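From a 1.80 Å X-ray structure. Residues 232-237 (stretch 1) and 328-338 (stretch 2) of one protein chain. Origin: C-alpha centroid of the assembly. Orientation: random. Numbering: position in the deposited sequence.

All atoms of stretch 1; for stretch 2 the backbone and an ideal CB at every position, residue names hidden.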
ATOM      1  N   GLU B 232     -54.912   2.167  25.156  1.00  9.68           N
ATOM      2  CA  GLU B 232     -55.433   0.972  24.461  1.00 10.59           C
ATOM      3  C   GLU B 232     -54.765  -0.327  24.890  1.00 10.26           C
ATOM      4  O   GLU B 232     -55.390  -1.378  24.851  1.00 11.00           O
ATOM      5  CB  GLU B 232     -55.265   1.149  22.957  1.00 12.19           C
ATOM      6  CG  GLU B 232     -56.149   2.244  22.358  1.00 13.34           C
ATOM      7  CD  GLU B 232     -55.863   2.532  20.867  1.00 15.43           C
ATOM      8  OE1 GLU B 232     -54.781   2.184  20.343  1.00 19.56           O
ATOM      9  OE2 GLU B 232     -56.742   3.145  20.230  1.00 21.07           O
ATOM     10  N   THR B 233     -53.514  -0.257  25.337  1.00 10.74           N
ATOM     11  CA  THR B 233     -52.735  -1.465  25.654  1.00 11.14           C
ATOM     12  C   THR B 233     -52.565  -1.725  27.150  1.00 11.19           C
ATOM     13  O   THR B 233     -52.618  -2.874  27.602  1.00 11.73           O
ATOM     14  CB  THR B 233     -51.363  -1.398  24.950  1.00  9.93           C
ATOM     15  OG1 THR B 233     -50.630  -0.225  25.361  1.00  8.39           O
ATOM     16  CG2 THR B 233     -51.555  -1.374  23.433  1.00 10.28           C
HETATM   17  N   MSE B 234     -52.344  -0.665  27.912  1.00  8.81           N
HETATM   18  CA  MSE B 234     -52.220  -0.778  29.375  1.00  9.74           C
HETATM   19  C   MSE B 234     -53.595  -0.823  30.032  1.00  9.02           C
HETATM   20  O   MSE B 234     -53.738  -1.262  31.188  1.00  8.32           O
HETATM   21  CB  MSE B 234     -51.423   0.397  29.939  1.00  8.55           C
HETATM   22  CG  MSE B 234     -50.028   0.544  29.370  1.00 10.93           C
HETATM   23 SE   MSE B 234     -48.815  -0.799  30.070  0.75 12.65          SE
HETATM   24  CE  MSE B 234     -48.663  -0.086  31.882  1.00 11.02           C
ATOM     25  N   ARG B 235     -54.610  -0.322  29.324  1.00  9.52           N
ATOM     26  CA  ARG B 235     -56.013  -0.363  29.764  1.00 10.56           C
ATOM     27  C   ARG B 235     -56.297   0.241  31.138  1.00  9.28           C
ATOM     28  O   ARG B 235     -56.953  -0.357  32.002  1.00 10.16           O
ATOM     29  CB  ARG B 235     -56.520  -1.780  29.631  1.00 11.40           C
ATOM     30  CG  ARG B 235     -56.455  -2.113  28.175  1.00 13.58           C
ATOM     31  CD  ARG B 235     -56.767  -3.447  27.836  1.00 15.38           C
ATOM     32  NE  ARG B 235     -56.467  -3.594  26.426  1.00 17.81           N
ATOM     33  CZ  ARG B 235     -56.560  -4.732  25.751  1.00 20.97           C
ATOM     34  NH1 ARG B 235     -56.980  -5.847  26.337  1.00 20.43           N
ATOM     35  NH2 ARG B 235     -56.232  -4.729  24.465  1.00 21.86           N
ATOM     36  N   ILE B 236     -55.777   1.449  31.281  1.00 10.21           N
ATOM     37  CA  ILE B 236     -55.903   2.266  32.473  1.00 10.14           C
ATOM     38  C   ILE B 236     -56.073   3.691  31.977  1.00 10.55           C
ATOM     39  O   ILE B 236     -55.884   3.955  30.778  1.00 10.67           O
ATOM     40  CB  ILE B 236     -54.623   2.164  33.381  1.00 10.97           C
ATOM     41  CG1 ILE B 236     -53.370   2.605  32.618  1.00 12.64           C
ATOM     42  CG2 ILE B 236     -54.494   0.747  33.976  1.00 13.76           C
ATOM     43  CD1 ILE B 236     -52.079   2.544  33.441  1.00 10.30           C
ATOM     44  N   PRO B 237     -56.397   4.618  32.879  1.00  7.26           N
ATOM     45  CA  PRO B 237     -56.468   5.998  32.418  1.00  9.15           C
ATOM     46  C   PRO B 237     -55.143   6.552  31.946  1.00  9.79           C
ATOM     47  O   PRO B 237     -54.122   6.455  32.668  1.00 11.28           O
ATOM     48  CB  PRO B 237     -56.965   6.763  33.648  1.00  8.06           C
ATOM     49  CG  PRO B 237     -57.715   5.738  34.418  1.00  6.99           C
ATOM     50  CD  PRO B 237     -56.844   4.519  34.280  1.00  8.70           C
ATOM     51  N   UNK B 328     -46.896  -8.428  30.446  1.00 18.64           N
ATOM     52  CA  UNK B 328     -46.699  -8.752  31.866  1.00 19.36           C
ATOM     53  C   UNK B 328     -47.924  -8.405  32.730  1.00 19.67           C
ATOM     54  O   UNK B 328     -47.879  -8.585  33.940  1.00 21.90           O
ATOM     55  CB  UNK B 328     -45.472  -8.009  32.398  1.00 19.36           C
ATOM     56  N   UNK B 329     -49.017  -7.954  32.113  1.00 18.47           N
ATOM     57  CA  UNK B 329     -50.252  -7.533  32.767  1.00 18.60           C
ATOM     58  C   UNK B 329     -51.479  -8.219  32.157  1.00 20.28           C
ATOM     59  O   UNK B 329     -52.584  -7.671  32.162  1.00 20.97           O
ATOM     60  CB  UNK B 329     -50.402  -6.013  32.673  1.00 18.60           C
ATOM     61  N   UNK B 330     -51.284  -9.416  31.621  1.00 21.41           N
ATOM     62  CA  UNK B 330     -52.377 -10.229  31.068  1.00 23.74           C
ATOM     63  C   UNK B 330     -53.041  -9.790  29.776  1.00 23.71           C
ATOM     64  O   UNK B 330     -54.186 -10.169  29.526  1.00 24.71           O
ATOM     65  CB  UNK B 330     -53.476 -10.327  32.128  1.00 23.74           C
ATOM     66  N   UNK B 331     -52.333  -9.011  28.956  1.00 21.62           N
ATOM     67  CA  UNK B 331     -52.892  -8.498  27.727  1.00 19.27           C
ATOM     68  C   UNK B 331     -51.958  -8.761  26.566  1.00 19.77           C
ATOM     69  O   UNK B 331     -50.730  -8.660  26.682  1.00 18.34           O
ATOM     70  CB  UNK B 331     -53.182  -7.001  27.852  1.00 19.27           C
ATOM     71  N   UNK B 332     -52.574  -9.125  25.445  1.00 18.94           N
ATOM     72  CA  UNK B 332     -51.901  -9.214  24.183  1.00 18.39           C
ATOM     73  C   UNK B 332     -52.245  -7.839  23.643  1.00 14.23           C
ATOM     74  O   UNK B 332     -53.406  -7.593  23.268  1.00 13.22           O
ATOM     75  CB  UNK B 332     -52.339 -10.386  23.302  1.00 18.39           C
ATOM     76  N   UNK B 333     -51.251  -6.942  23.573  1.00 12.14           N
ATOM     77  CA  UNK B 333     -51.585  -5.566  23.195  1.00 13.59           C
ATOM     78  C   UNK B 333     -52.034  -5.346  21.756  1.00 14.22           C
ATOM     79  O   UNK B 333     -52.481  -4.251  21.435  1.00 14.44           O
ATOM     80  CB  UNK B 333     -50.366  -4.678  23.454  1.00 13.59           C
ATOM     81  N   UNK B 334     -51.892  -6.360  20.905  1.00 15.04           N
ATOM     82  CA  UNK B 334     -52.319  -6.258  19.520  1.00 16.17           C
ATOM     83  C   UNK B 334     -53.775  -6.669  19.320  1.00 15.41           C
ATOM     84  O   UNK B 334     -54.281  -6.490  18.229  1.00 14.98           O
ATOM     85  CB  UNK B 334     -51.414  -7.119  18.636  1.00 16.17           C
ATOM     86  N   UNK B 335     -54.427  -7.202  20.363  1.00 17.48           N
ATOM     87  CA  UNK B 335     -55.848  -7.631  20.294  1.00 17.81           C
ATOM     88  C   UNK B 335     -56.768  -6.762  21.182  1.00 18.63           C
ATOM     89  O   UNK B 335     -56.613  -6.768  22.397  1.00 18.04           O
ATOM     90  CB  UNK B 335     -55.969  -9.096  20.718  1.00 17.81           C
ATOM     91  N   UNK B 336     -57.738  -6.031  20.601  1.00 18.70           N
ATOM     92  CA  UNK B 336     -58.566  -5.212  21.498  1.00 19.42           C
ATOM     93  C   UNK B 336     -59.373  -5.990  22.541  1.00 19.12           C
ATOM     94  O   UNK B 336     -59.544  -7.195  22.429  1.00 18.42           O
ATOM     95  CB  UNK B 336     -59.536  -4.381  20.656  1.00 19.42           C
ATOM     96  N   UNK B 337     -59.772  -5.276  23.585  1.00 18.77           N
ATOM     97  CA  UNK B 337     -60.609  -5.776  24.678  1.00 19.58           C
ATOM     98  C   UNK B 337     -61.839  -6.530  24.155  1.00 20.48           C
ATOM     99  O   UNK B 337     -62.130  -7.629  24.606  1.00 18.94           O
ATOM    100  CB  UNK B 337     -61.052  -4.615  25.571  1.00 19.58           C
ATOM    101  N   UNK B 338     -62.544  -5.907  23.210  1.00 20.46           N
ATOM    102  CA  UNK B 338     -63.765  -6.462  22.626  1.00 20.89           C
ATOM    103  C   UNK B 338     -63.642  -6.337  21.118  1.00 20.23           C
ATOM    104  O   UNK B 338     -63.816  -5.250  20.553  1.00 20.19           O
ATOM    105  CB  UNK B 338     -65.017  -5.751  23.143  1.00 20.89           C
TER

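Stretch 1 offers the last turn of a helix, residues 232-234, and the loop that follows it, with Arg-235 at positive phi and its extended side chain aimed toward stretch 2. Two carbonyls, Thr-233 O and Met-234 O, are possible acceptors for whatever stretch 2 supplies.

Position 328 lies out of reach, and nothing in stretch 1 restricts it; the deposited residue is Leu-328.

At position 329 CA-to-CB points toward stretch 1, yet the ideal CB has none of its atoms within 5.5 Å. A short side chain would leave the space empty, whereas a long one could reach the selenomethionine side chain of Met-234 and, beside it, the carbonyl Met-234 O. That carbonyl favours a donor, so lysine, arginine or glutamine would suit. The residue is Arg-329. Its NH2 donates to Met-234 O at 2.9 Å with an N-H...O angle of 162°, while Met-234 CE covers one face of the guanidinium, 3.5 Å from Arg-329 CZ. Ile-236 CG2 sits at the edge, 3.3 Å from Arg-329 NH2. A water accepts from Arg-329 NE (3.2 Å) and donates to Thr-233 O (2.9 Å), so the same guanidinium is tied to two successive carbonyls, one directly and one through solvent.

Position 330 has phi/psi of 71/24 and no neighbour in stretch 1. Positive phi favours glycine, with asparagine a tolerable alternative; Gly-330 is found.

Position 331 is extended (-130/140) and points toward stretch 1, its ideal CB 4.2 Å from both Thr-233 O and Arg-235 NH1. The room is modest, and valine, threonine or isoleucine would fit. Val-331 places CG1 over one face of the Arg-235 guanidinium, 3.4 Å from NH1, and 3.8 Å from Thr-233 O.

The CB of position 332 points away and has nothing of stretch 1 near it, but its carbonyl accepts from the amide of 335 in a type I turn. Aspartate, asparagine or serine commonly open such turns. Asp-332 does so, its OD1 accepting from the amide N of 334 at 3.1 Å.

At position 333 phi is -69° and the ideal CB is 3.5 Å from Thr-233 CG2, favouring something compact and apolar; proline or alanine would do. Pro-333 packs its CB 3.7 Å from Thr-233 CG2.

Positions 334 and 335 point away, so the side chains are little constrained by stretch 1; they are Ser-334 and Val-335. The backbone of the latter matters more: Arg-235 NH2 donates to Val-335 O at 2.9 Å (159°), near the guanidinium plane. The same arginine is steadied from its own stretch, NE donating to Glu-232 O at 2.9 Å.

Position 336, with phi of -62° and psi of 160°, suits proline among others. Pro-336 brings its CA 3.8 Å from Arg-235 NH2.

Position 337 points sideways, and many side chains could lead into open space. Lys-337 extends away, while its backbone N lies over the guanidinium face opposite Val-331, 3.7 Å from Arg-235 NH2.

Position 338 is out of reach and holds Asp-338.

Stretch 2 (328-338) LRGVDPSVPKD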
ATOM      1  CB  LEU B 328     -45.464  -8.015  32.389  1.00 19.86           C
ATOM      2  CG  LEU B 328     -44.164  -8.099  31.594  1.00 22.30           C
ATOM      3  CD1 LEU B 328     -43.084  -7.315  32.317  1.00 24.35           C
ATOM      4  CD2 LEU B 328     -43.735  -9.539  31.392  1.00 28.52           C
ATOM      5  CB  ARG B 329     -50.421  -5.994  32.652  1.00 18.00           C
ATOM      6  CG  ARG B 329     -49.336  -5.171  33.299  1.00 13.13           C
ATOM      7  CD  ARG B 329     -49.249  -3.757  32.687  1.00 15.91           C
ATOM      8  NE  ARG B 329     -50.508  -2.984  32.693  1.00 10.62           N
ATOM      9  CZ  ARG B 329     -50.898  -2.147  33.654  1.00 12.46           C
ATOM     10  NH1 ARG B 329     -50.156  -1.927  34.718  1.00 11.90           N
ATOM     11  NH2 ARG B 329     -52.049  -1.485  33.533  1.00 16.65           N
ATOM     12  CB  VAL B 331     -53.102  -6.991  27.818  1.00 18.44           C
ATOM     13  CG1 VAL B 331     -53.585  -6.379  26.486  1.00 15.74           C
ATOM     14  CG2 VAL B 331     -54.088  -6.656  28.968  1.00 23.00           C
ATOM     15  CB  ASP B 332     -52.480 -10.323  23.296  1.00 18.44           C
ATOM     16  CG  ASP B 332     -51.893 -10.314  21.894  1.00 25.15           C
ATOM     17  OD1 ASP B 332     -51.248  -9.307  21.523  1.00 20.76           O
ATOM     18  OD2 ASP B 332     -52.104 -11.306  21.157  1.00 22.44           O
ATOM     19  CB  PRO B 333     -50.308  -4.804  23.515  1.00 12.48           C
ATOM     20  CG  PRO B 333     -49.239  -5.793  23.382  1.00 11.03           C
ATOM     21  CD  PRO B 333     -49.797  -7.104  23.783  1.00 11.92           C
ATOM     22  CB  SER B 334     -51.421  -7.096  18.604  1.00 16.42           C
ATOM     23  OG  SER B 334     -50.230  -6.395  18.338  1.00 20.31           O
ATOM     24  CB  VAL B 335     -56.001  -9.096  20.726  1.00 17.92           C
ATOM     25  CG1 VAL B 335     -57.500  -9.534  20.665  1.00 18.55           C
ATOM     26  CG2 VAL B 335     -55.099 -10.009  19.860  1.00 16.37           C
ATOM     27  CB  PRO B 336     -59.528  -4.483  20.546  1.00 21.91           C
ATOM     28  CG  PRO B 336     -59.527  -5.285  19.309  1.00 21.97           C
ATOM     29  CD  PRO B 336     -58.144  -5.865  19.192  1.00 19.47           C
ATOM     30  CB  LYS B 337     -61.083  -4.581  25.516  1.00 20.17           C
ATOM     31  CG  LYS B 337     -62.014  -4.920  26.711  1.00 20.51           C
ATOM     32  CD  LYS B 337     -62.476  -3.668  27.427  1.00 20.22           C
ATOM     33  CE  LYS B 337     -63.508  -3.963  28.501  1.00 18.77           C
ATOM     34  NZ  LYS B 337     -62.928  -4.587  29.711  1.00 21.49           N
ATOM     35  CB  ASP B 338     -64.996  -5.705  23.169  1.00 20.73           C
ATOM     36  CG  ASP B 338     -66.328  -6.374  22.779  1.00 25.09           C
ATOM     37  OD1 ASP B 338     -66.345  -7.182  21.816  1.00 20.91           O
ATOM     38  OD2 ASP B 338     -67.367  -6.088  23.426  1.00 28.92           O
TER
HETATM   39  O   HOH W   1     -52.052  -4.117  30.192  1.00 13.22           O
HETATM   40  O   HOH W   2     -55.089  -3.064  21.824  0.50 17.57           O
HETATM   41  O   HOH W   3     -56.679  -8.493  24.506  1.00 35.59           O
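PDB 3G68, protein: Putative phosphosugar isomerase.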